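Local atomic coordinates of thiol-disulfide oxidoreductase (Bacteroides thetaiotaomicron, PDB entry 3FW2), a protein that probably acts as an oxidoreductase of the TlpA-like family, this chain being its C-terminal, thioredoxin-fold domain. Residues G8-F13 and S124-I129; S35-F40 and P118-L123. All coordinates share one frame; numbering follows the deposited sequence.

The two contacts show how a thioredoxin fold ties distant parts of the chain to one sheet. Contact 2 pairs strand 35-40 with strand 119-123 in mid-sheet, its centre about 4 Å from that of the chain. Contact 1, centred about 11 Å from contact 2 and enclosing it along the chain, sets loop 8-13 against the turn after strand 119-123. Ala11 CB packs on Leu123 CD1 at 3.6 Å, and Ile129 CG2 on Ile121 CD1 likewise. Cis Pro118, in contact 2, corresponds to the thioredoxin cis-proline loop beside the usual active site; contact 1 lies at the strand's other end. An acetate ion, probably from the crystallisation liquor, lies about 3 Å from the Asn120 side chain.

Contact 1: G8-F13 and S124-I129; sequences GKYAPF and SSDGKI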
ATOM      1  N   GLY A   8     -10.312  -0.100 -21.702  1.00 24.61           N
ATOM      2  CA  GLY A   8     -10.657  -0.794 -22.938  1.00 23.93           C
ATOM      3  C   GLY A   8     -10.227  -2.263 -23.004  1.00 23.22           C
ATOM      4  O   GLY A   8     -10.696  -3.005 -23.872  1.00 22.48           O
ATOM      5  N   LYS A   9      -9.354  -2.687 -22.091  1.00 21.91           N
ATOM      6  CA  LYS A   9      -8.928  -4.088 -22.002  1.00 21.72           C
ATOM      7  C   LYS A   9      -9.970  -4.836 -21.227  1.00 21.21           C
ATOM      8  O   LYS A   9     -10.757  -4.223 -20.508  1.00 21.35           O
ATOM      9  CB  LYS A   9      -7.596  -4.196 -21.267  1.00 22.03           C
ATOM     10  CG  LYS A   9      -6.416  -3.576 -21.988  1.00 25.25           C
ATOM     11  CD  LYS A   9      -5.906  -4.480 -23.078  1.00 29.00           C
ATOM     12  CE  LYS A   9      -4.811  -3.796 -23.904  1.00 32.70           C
ATOM     13  NZ  LYS A   9      -3.628  -3.402 -23.080  1.00 34.51           N
ATOM     14  N   TYR A  10      -9.992  -6.162 -21.352  1.00 20.42           N
ATOM     15  CA  TYR A  10     -10.831  -6.974 -20.490  1.00 20.51           C
ATOM     16  C   TYR A  10     -10.168  -7.099 -19.121  1.00 18.99           C
ATOM     17  O   TYR A  10      -8.957  -7.302 -19.048  1.00 18.54           O
ATOM     18  CB  TYR A  10     -11.017  -8.356 -21.097  1.00 20.88           C
ATOM     19  CG  TYR A  10     -11.978  -8.394 -22.250  1.00 27.90           C
ATOM     20  CD1 TYR A  10     -13.338  -8.114 -22.048  1.00 33.23           C
ATOM     21  CD2 TYR A  10     -11.556  -8.752 -23.530  1.00 33.19           C
ATOM     22  CE1 TYR A  10     -14.253  -8.192 -23.085  1.00 35.66           C
ATOM     23  CE2 TYR A  10     -12.466  -8.825 -24.586  1.00 35.48           C
ATOM     24  CZ  TYR A  10     -13.815  -8.542 -24.356  1.00 37.20           C
ATOM     25  OH  TYR A  10     -14.743  -8.603 -25.388  1.00 37.09           O
ATOM     26  N   ALA A  11     -10.975  -6.981 -18.062  1.00 17.27           N
ATOM     27  CA  ALA A  11     -10.503  -7.065 -16.668  1.00 16.16           C
ATOM     28  C   ALA A  11      -9.704  -8.372 -16.423  1.00 14.63           C
ATOM     29  O   ALA A  11     -10.194  -9.428 -16.748  1.00 13.85           O
ATOM     30  CB  ALA A  11     -11.727  -7.042 -15.715  1.00 15.90           C
ATOM     31  N   PRO A  12      -8.512  -8.293 -15.791  1.00 13.53           N
ATOM     32  CA  PRO A  12      -7.879  -9.536 -15.314  1.00 13.14           C
ATOM     33  C   PRO A  12      -8.764 -10.364 -14.382  1.00 13.20           C
ATOM     34  O   PRO A  12      -9.582  -9.815 -13.598  1.00 11.20           O
ATOM     35  CB  PRO A  12      -6.637  -9.040 -14.546  1.00 13.64           C
ATOM     36  CG  PRO A  12      -6.286  -7.683 -15.212  1.00 14.47           C
ATOM     37  CD  PRO A  12      -7.673  -7.103 -15.534  1.00 14.47           C
ATOM     38  N   PHE A  13      -8.623 -11.679 -14.463  1.00 12.56           N
ATOM     39  CA  PHE A  13      -9.439 -12.528 -13.610  1.00 13.45           C
ATOM     40  C   PHE A  13      -9.118 -12.317 -12.151  1.00 13.66           C
ATOM     41  O   PHE A  13      -7.951 -12.060 -11.789  1.00 14.64           O
ATOM     42  CB  PHE A  13      -9.182 -13.970 -13.954  1.00 14.25           C
ATOM     43  CG  PHE A  13      -9.974 -14.924 -13.148  1.00 13.85           C
ATOM     44  CD1 PHE A  13     -11.335 -15.050 -13.337  1.00 16.13           C
ATOM     45  CD2 PHE A  13      -9.342 -15.748 -12.254  1.00 14.98           C
ATOM     46  CE1 PHE A  13     -12.070 -15.998 -12.580  1.00 15.59           C
ATOM     47  CE2 PHE A  13     -10.067 -16.682 -11.518  1.00 14.68           C
ATOM     48  CZ  PHE A  13     -11.400 -16.790 -11.668  1.00 14.47           C
ATOM     49  N   SER A 124     -17.541  -2.665 -17.492  1.00 15.87           N
ATOM     50  CA  SER A 124     -18.825  -2.924 -18.147  1.00 16.74           C
ATOM     51  C   SER A 124     -19.305  -4.354 -17.806  1.00 16.78           C
ATOM     52  O   SER A 124     -18.538  -5.170 -17.251  1.00 16.96           O
ATOM     53  CB  SER A 124     -18.656  -2.676 -19.665  1.00 16.39           C
ATOM     54  OG  SER A 124     -18.003  -3.775 -20.241  1.00 21.06           O
ATOM     55  N   SER A 125     -20.554  -4.699 -18.137  1.00 18.61           N
ATOM     56  CA  SER A 125     -21.052  -6.076 -17.831  1.00 19.35           C
ATOM     57  C   SER A 125     -20.302  -7.158 -18.588  1.00 19.94           C
ATOM     58  O   SER A 125     -20.270  -8.300 -18.133  1.00 20.41           O
ATOM     59  CB  SER A 125     -22.541  -6.226 -18.077  1.00 20.33           C
ATOM     60  OG  SER A 125     -22.833  -6.042 -19.462  1.00 21.47           O
ATOM     61  N   ASP A 126     -19.665  -6.807 -19.704  1.00 19.31           N
ATOM     62  CA  ASP A 126     -18.814  -7.778 -20.402  1.00 21.16           C
ATOM     63  C   ASP A 126     -17.358  -7.829 -19.908  1.00 20.42           C
ATOM     64  O   ASP A 126     -16.517  -8.540 -20.491  1.00 19.99           O
ATOM     65  CB  ASP A 126     -18.887  -7.586 -21.933  1.00 22.34           C
ATOM     66  CG  ASP A 126     -18.255  -6.311 -22.399  1.00 27.12           C
ATOM     67  OD1 ASP A 126     -17.806  -5.495 -21.554  1.00 32.13           O
ATOM     68  OD2 ASP A 126     -18.167  -6.127 -23.634  1.00 36.34           O
ATOM     69  N   GLY A 127     -17.053  -7.098 -18.829  1.00 19.93           N
ATOM     70  CA  GLY A 127     -15.736  -7.134 -18.250  1.00 18.84           C
ATOM     71  C   GLY A 127     -14.760  -6.104 -18.780  1.00 18.05           C
ATOM     72  O   GLY A 127     -13.593  -6.088 -18.369  1.00 19.25           O
ATOM     73  N   LYS A 128     -15.195  -5.235 -19.684  1.00 16.78           N
ATOM     74  CA  LYS A 128     -14.282  -4.253 -20.272  1.00 17.25           C
ATOM     75  C   LYS A 128     -14.000  -3.151 -19.237  1.00 15.77           C
ATOM     76  O   LYS A 128     -14.932  -2.742 -18.563  1.00 15.27           O
ATOM     77  CB  LYS A 128     -14.940  -3.565 -21.458  1.00 18.51           C
ATOM     78  CG  LYS A 128     -14.022  -3.217 -22.530  1.00 24.36           C
ATOM     79  CD  LYS A 128     -13.792  -4.473 -23.420  1.00 31.22           C
ATOM     80  CE  LYS A 128     -15.018  -4.855 -24.232  1.00 33.80           C
ATOM     81  NZ  LYS A 128     -14.711  -6.002 -25.141  1.00 35.03           N
ATOM     82  N   ILE A 129     -12.766  -2.661 -19.178  1.00 13.94           N
ATOM     83  CA  ILE A 129     -12.376  -1.595 -18.287  1.00 13.80           C
ATOM     84  C   ILE A 129     -12.809  -0.263 -18.863  1.00 13.41           C
ATOM     85  O   ILE A 129     -12.257   0.197 -19.913  1.00 14.35           O
ATOM     86  CB  ILE A 129     -10.877  -1.604 -17.994  1.00 13.17           C
ATOM     87  CG1 ILE A 129     -10.512  -2.903 -17.268  1.00 15.74           C
ATOM     88  CG2 ILE A 129     -10.466  -0.358 -17.127  1.00 15.07           C
ATOM     89  CD1 ILE A 129      -9.035  -3.172 -17.176  1.00 16.33           C
TER
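Two irregular pieces of chain, 8-13 and 124-129, meet with their end-to-end directions 101° apart, yet three well-aligned backbone hydrogen bonds join them. Gly8 N donates to Ile129 O at 2.7 Å. Ile129 N donates to Lys9 O, at 2.9 Å and nearly along the C=O axis. Ala11 N reaches Gly127 O at 2.8 Å, and this carbonyl, like that of Ile129, is approached in its own plane. The close-packed part gathers round these bonds, where Gly127 and Ile129 are buried. Ile129, with CG1 beside its backbone N, runs CG1 along Lys9 O at 3.5 Å, while its CD1 reaches Ala11 CA and, more loosely, Pro12 CD. Ile121 and Leu123 of strand 119-123 back this side.

The turn itself is a type I beta turn from Ser124 to Gly127, closed by Gly127 N to Ser124 O, and it links strands 119-123 and 129-132 as a beta hairpin in the thioredoxin-like sheet. Gly127 ends the turn with a positive phi (91°) that would jam a CB against the preceding carbonyl O, and its own carbonyl turns to Ala11. As modelled, Asp126 OD1 accepts from Lys128 N, fitting an Asx turn, though this oxygen's place is less certain.

The outer side is looser and more polar, with Gly8, Tyr10 and Asp126 exposed to solvent. Tyr10 departs from its neighbour segment at CB, but its ring, with CG beside the backbone N, swings back so that Asp126 O lies at the ring edge, 3.5 Å from CE1. Lys128, bent at chi2 and chi3, crosses the tyrosine obliquely and lays CD over one ring face, a CH-pi contact 4.1 Å from the centroid and offset toward the rim. The same methylene brushes Gly8 O.

Contact 2: S35-F40 and P118-L123; sequences SLLINF and PANILL
Strands 35-40 and 119-123 run antiparallel, their short axes 165° apart and 4.6 Å from each other at closest approach. Leu36, Ile38 and Phe40 form hydrogen-bonded pairs with Leu123, Ile121 and Ala119, giving six backbone bonds. Ile38 N to Ile121 O is nearly along the C=O axis, whereas the bonds between Phe40 and Ala119 leave their carbonyl planes, and that from Ala119 N to Phe40 O is the longest at 3.2 Å. Just before the second strand, Pro118 follows a cis peptide bond, as in the cis-proline loop of thioredoxins.

On one face, Ile38 and Ile121 lie side by side, CB of the first on CG2 of the second at 3.8 Å. Ile38 CD1 crosses obliquely to Leu123 CD1 at 4.0 Å. Ile121 CG2 lies off the CE2 edge of Phe40, near the ring plane, and Ala119 O lies in the plane at the edge. Ile75 of the neighbouring strand 70-76 touches both Ile38 and Phe40. On the other face, Leu37 CB meets Leu122 CD1 at 4.2 Å beneath helices 48-64 and 136-149. Asn120 CB sits 3.2 Å from Ile38 O.

The chemistry implies a largely apolar interface, with the polar Asn39 and Asn120 paired on one face; Asn120 ND2 bonds to Leu134 O and its backbone N to Asn133 OD1, tying the strand to the segment following strand 129-132.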
ATOM      1  N   SER A  35     -22.715  -3.945 -14.780  1.00 12.62           N
ATOM      2  CA  SER A  35     -21.451  -3.222 -14.682  1.00 12.37           C
ATOM      3  C   SER A  35     -21.009  -3.276 -13.222  1.00 11.82           C
ATOM      4  O   SER A  35     -21.829  -3.514 -12.331  1.00 11.97           O
ATOM      5  CB  SER A  35     -21.626  -1.793 -15.126  1.00 12.89           C
ATOM      6  OG  SER A  35     -21.992  -1.737 -16.504  1.00 14.67           O
ATOM      7  N   LEU A  36     -19.713  -3.120 -12.975  1.00 11.86           N
ATOM      8  CA  LEU A  36     -19.182  -3.374 -11.646  1.00 10.64           C
ATOM      9  C   LEU A  36     -18.167  -2.304 -11.264  1.00 10.07           C
ATOM     10  O   LEU A  36     -17.188  -2.106 -11.958  1.00  9.80           O
ATOM     11  CB  LEU A  36     -18.566  -4.761 -11.574  1.00 12.12           C
ATOM     12  CG  LEU A  36     -18.000  -5.231 -10.247  1.00 12.40           C
ATOM     13  CD1 LEU A  36     -19.029  -5.310  -9.127  1.00 13.76           C
ATOM     14  CD2 LEU A  36     -17.278  -6.603 -10.473  1.00 14.24           C
ATOM     15  N   LEU A  37     -18.423  -1.643 -10.127  1.00 10.00           N
ATOM     16  CA  LEU A  37     -17.508  -0.700  -9.525  1.00  9.43           C
ATOM     17  C   LEU A  37     -16.758  -1.415  -8.418  1.00  9.42           C
ATOM     18  O   LEU A  37     -17.356  -1.849  -7.440  1.00 10.04           O
ATOM     19  CB  LEU A  37     -18.272   0.471  -8.927  1.00 10.94           C
ATOM     20  CG  LEU A  37     -17.400   1.532  -8.247  1.00  9.34           C
ATOM     21  CD1 LEU A  37     -16.437   2.267  -9.197  1.00 10.02           C
ATOM     22  CD2 LEU A  37     -18.282   2.557  -7.548  1.00 12.29           C
ATOM     23  N   ILE A  38     -15.444  -1.506  -8.601  1.00  9.48           N
ATOM     24  CA  ILE A  38     -14.539  -2.235  -7.690  1.00  9.73           C
ATOM     25  C   ILE A  38     -13.685  -1.224  -6.980  1.00  8.86           C
ATOM     26  O   ILE A  38     -13.048  -0.395  -7.658  1.00  9.82           O
ATOM     27  CB  ILE A  38     -13.627  -3.196  -8.408  1.00  9.37           C
ATOM     28  CG1 ILE A  38     -14.427  -4.280  -9.156  1.00 12.34           C
ATOM     29  CG2 ILE A  38     -12.691  -3.872  -7.429  1.00 11.15           C
ATOM     30  CD1 ILE A  38     -13.495  -5.264  -9.936  1.00 12.46           C
ATOM     31  N   ASN A  39     -13.783  -1.171  -5.640  1.00  9.07           N
ATOM     32  CA  ASN A  39     -12.943  -0.269  -4.843  1.00  8.88           C
ATOM     33  C   ASN A  39     -11.897  -1.044  -4.045  1.00  9.96           C
ATOM     34  O   ASN A  39     -12.180  -2.119  -3.455  1.00  9.14           O
ATOM     35  CB  ASN A  39     -13.762   0.661  -3.964  1.00  9.11           C
ATOM     36  CG  ASN A  39     -14.350  -0.033  -2.733  1.00  9.66           C
ATOM     37  OD1 ASN A  39     -13.834   0.112  -1.586  1.00 13.38           O
ATOM     38  ND2 ASN A  39     -15.390  -0.751  -2.939  1.00  6.06           N
ATOM     39  N   PHE A  40     -10.702  -0.507  -4.011  1.00  8.71           N
ATOM     40  CA  PHE A  40      -9.584  -1.115  -3.311  1.00 10.00           C
ATOM     41  C   PHE A  40      -9.193  -0.252  -2.094  1.00  9.00           C
ATOM     42  O   PHE A  40      -9.156   0.980  -2.174  1.00  8.65           O
ATOM     43  CB  PHE A  40      -8.354  -1.180  -4.207  1.00 10.65           C
ATOM     44  CG  PHE A  40      -8.492  -2.103  -5.404  1.00 10.70           C
ATOM     45  CD1 PHE A  40      -8.110  -3.418  -5.327  1.00 11.15           C
ATOM     46  CD2 PHE A  40      -9.057  -1.658  -6.567  1.00 12.05           C
ATOM     47  CE1 PHE A  40      -8.225  -4.272  -6.428  1.00 15.41           C
ATOM     48  CE2 PHE A  40      -9.184  -2.536  -7.663  1.00 14.69           C
ATOM     49  CZ  PHE A  40      -8.757  -3.824  -7.559  1.00  9.57           C
ATOM     50  N   PRO A 118      -6.660   4.682  -1.474  1.00  8.73           N
ATOM     51  CA  PRO A 118      -7.710   4.018  -2.219  1.00  7.97           C
ATOM     52  C   PRO A 118      -7.532   4.057  -3.706  1.00  8.90           C
ATOM     53  O   PRO A 118      -6.863   4.971  -4.271  1.00  9.30           O
ATOM     54  CB  PRO A 118      -8.967   4.812  -1.850  1.00  9.34           C
ATOM     55  CG  PRO A 118      -8.438   6.125  -1.441  1.00 10.11           C
ATOM     56  CD  PRO A 118      -7.176   5.841  -0.735  1.00  9.27           C
ATOM     57  N   ALA A 119      -8.171   3.105  -4.389  1.00  9.86           N
ATOM     58  CA  ALA A 119      -8.227   3.104  -5.851  1.00  9.79           C
ATOM     59  C   ALA A 119      -9.573   2.536  -6.223  1.00 10.53           C
ATOM     60  O   ALA A 119     -10.208   1.879  -5.408  1.00 10.55           O
ATOM     61  CB  ALA A 119      -7.086   2.173  -6.453  1.00  9.67           C
ATOM     62  N   ASN A 120     -10.005   2.759  -7.471  1.00  9.17           N
ATOM     63  CA  ASN A 120     -11.168   2.049  -7.986  1.00  9.70           C
ATOM     64  C   ASN A 120     -11.074   1.789  -9.498  1.00  8.41           C
ATOM     65  O   ASN A 120     -10.179   2.296 -10.205  1.00  9.58           O
ATOM     66  CB  ASN A 120     -12.477   2.722  -7.575  1.00  8.75           C
ATOM     67  CG  ASN A 120     -12.672   4.052  -8.214  1.00 11.59           C
ATOM     68  OD1 ASN A 120     -12.466   4.183  -9.408  1.00 12.35           O
ATOM     69  ND2 ASN A 120     -13.131   5.048  -7.422  1.00 12.09           N
ATOM     70  N   ILE A 121     -11.960   0.940  -9.977  1.00  9.64           N
ATOM     71  CA  ILE A 121     -12.005   0.588 -11.377  1.00 10.06           C
ATOM     72  C   ILE A 121     -13.431   0.235 -11.701  1.00  9.20           C
ATOM     73  O   ILE A 121     -14.122  -0.370 -10.875  1.00 10.28           O
ATOM     74  CB  ILE A 121     -10.999  -0.533 -11.744  1.00 11.51           C
ATOM     75  CG1 ILE A 121     -10.941  -0.722 -13.268  1.00 10.61           C
ATOM     76  CG2 ILE A 121     -11.386  -1.866 -11.124  1.00 11.28           C
ATOM     77  CD1 ILE A 121      -9.734  -1.523 -13.775  1.00 12.22           C
ATOM     78  N   LEU A 122     -13.873   0.604 -12.891  1.00 10.73           N
ATOM     79  CA  LEU A 122     -15.263   0.404 -13.328  1.00 11.42           C
ATOM     80  C   LEU A 122     -15.254  -0.468 -14.551  1.00 12.94           C
ATOM     81  O   LEU A 122     -14.564  -0.152 -15.494  1.00 11.83           O
ATOM     82  CB  LEU A 122     -15.899   1.743 -13.637  1.00 13.06           C
ATOM     83  CG  LEU A 122     -17.345   1.794 -14.137  1.00 13.60           C
ATOM     84  CD1 LEU A 122     -18.317   1.200 -13.051  1.00 13.19           C
ATOM     85  CD2 LEU A 122     -17.727   3.231 -14.460  1.00 15.48           C
ATOM     86  N   LEU A 123     -16.015  -1.559 -14.479  1.00 12.57           N
ATOM     87  CA  LEU A 123     -16.127  -2.524 -15.557  1.00 13.62           C
ATOM     88  C   LEU A 123     -17.493  -2.489 -16.174  1.00 14.49           C
ATOM     89  O   LEU A 123     -18.494  -2.412 -15.475  1.00 14.30           O
ATOM     90  CB  LEU A 123     -15.895  -3.915 -15.026  1.00 12.35           C
ATOM     91  CG  LEU A 123     -14.654  -4.181 -14.165  1.00 11.88           C
ATOM     92  CD1 LEU A 123     -14.451  -5.713 -13.809  1.00 12.29           C
ATOM     93  CD2 LEU A 123     -13.445  -3.626 -14.959  1.00 12.37           C
TER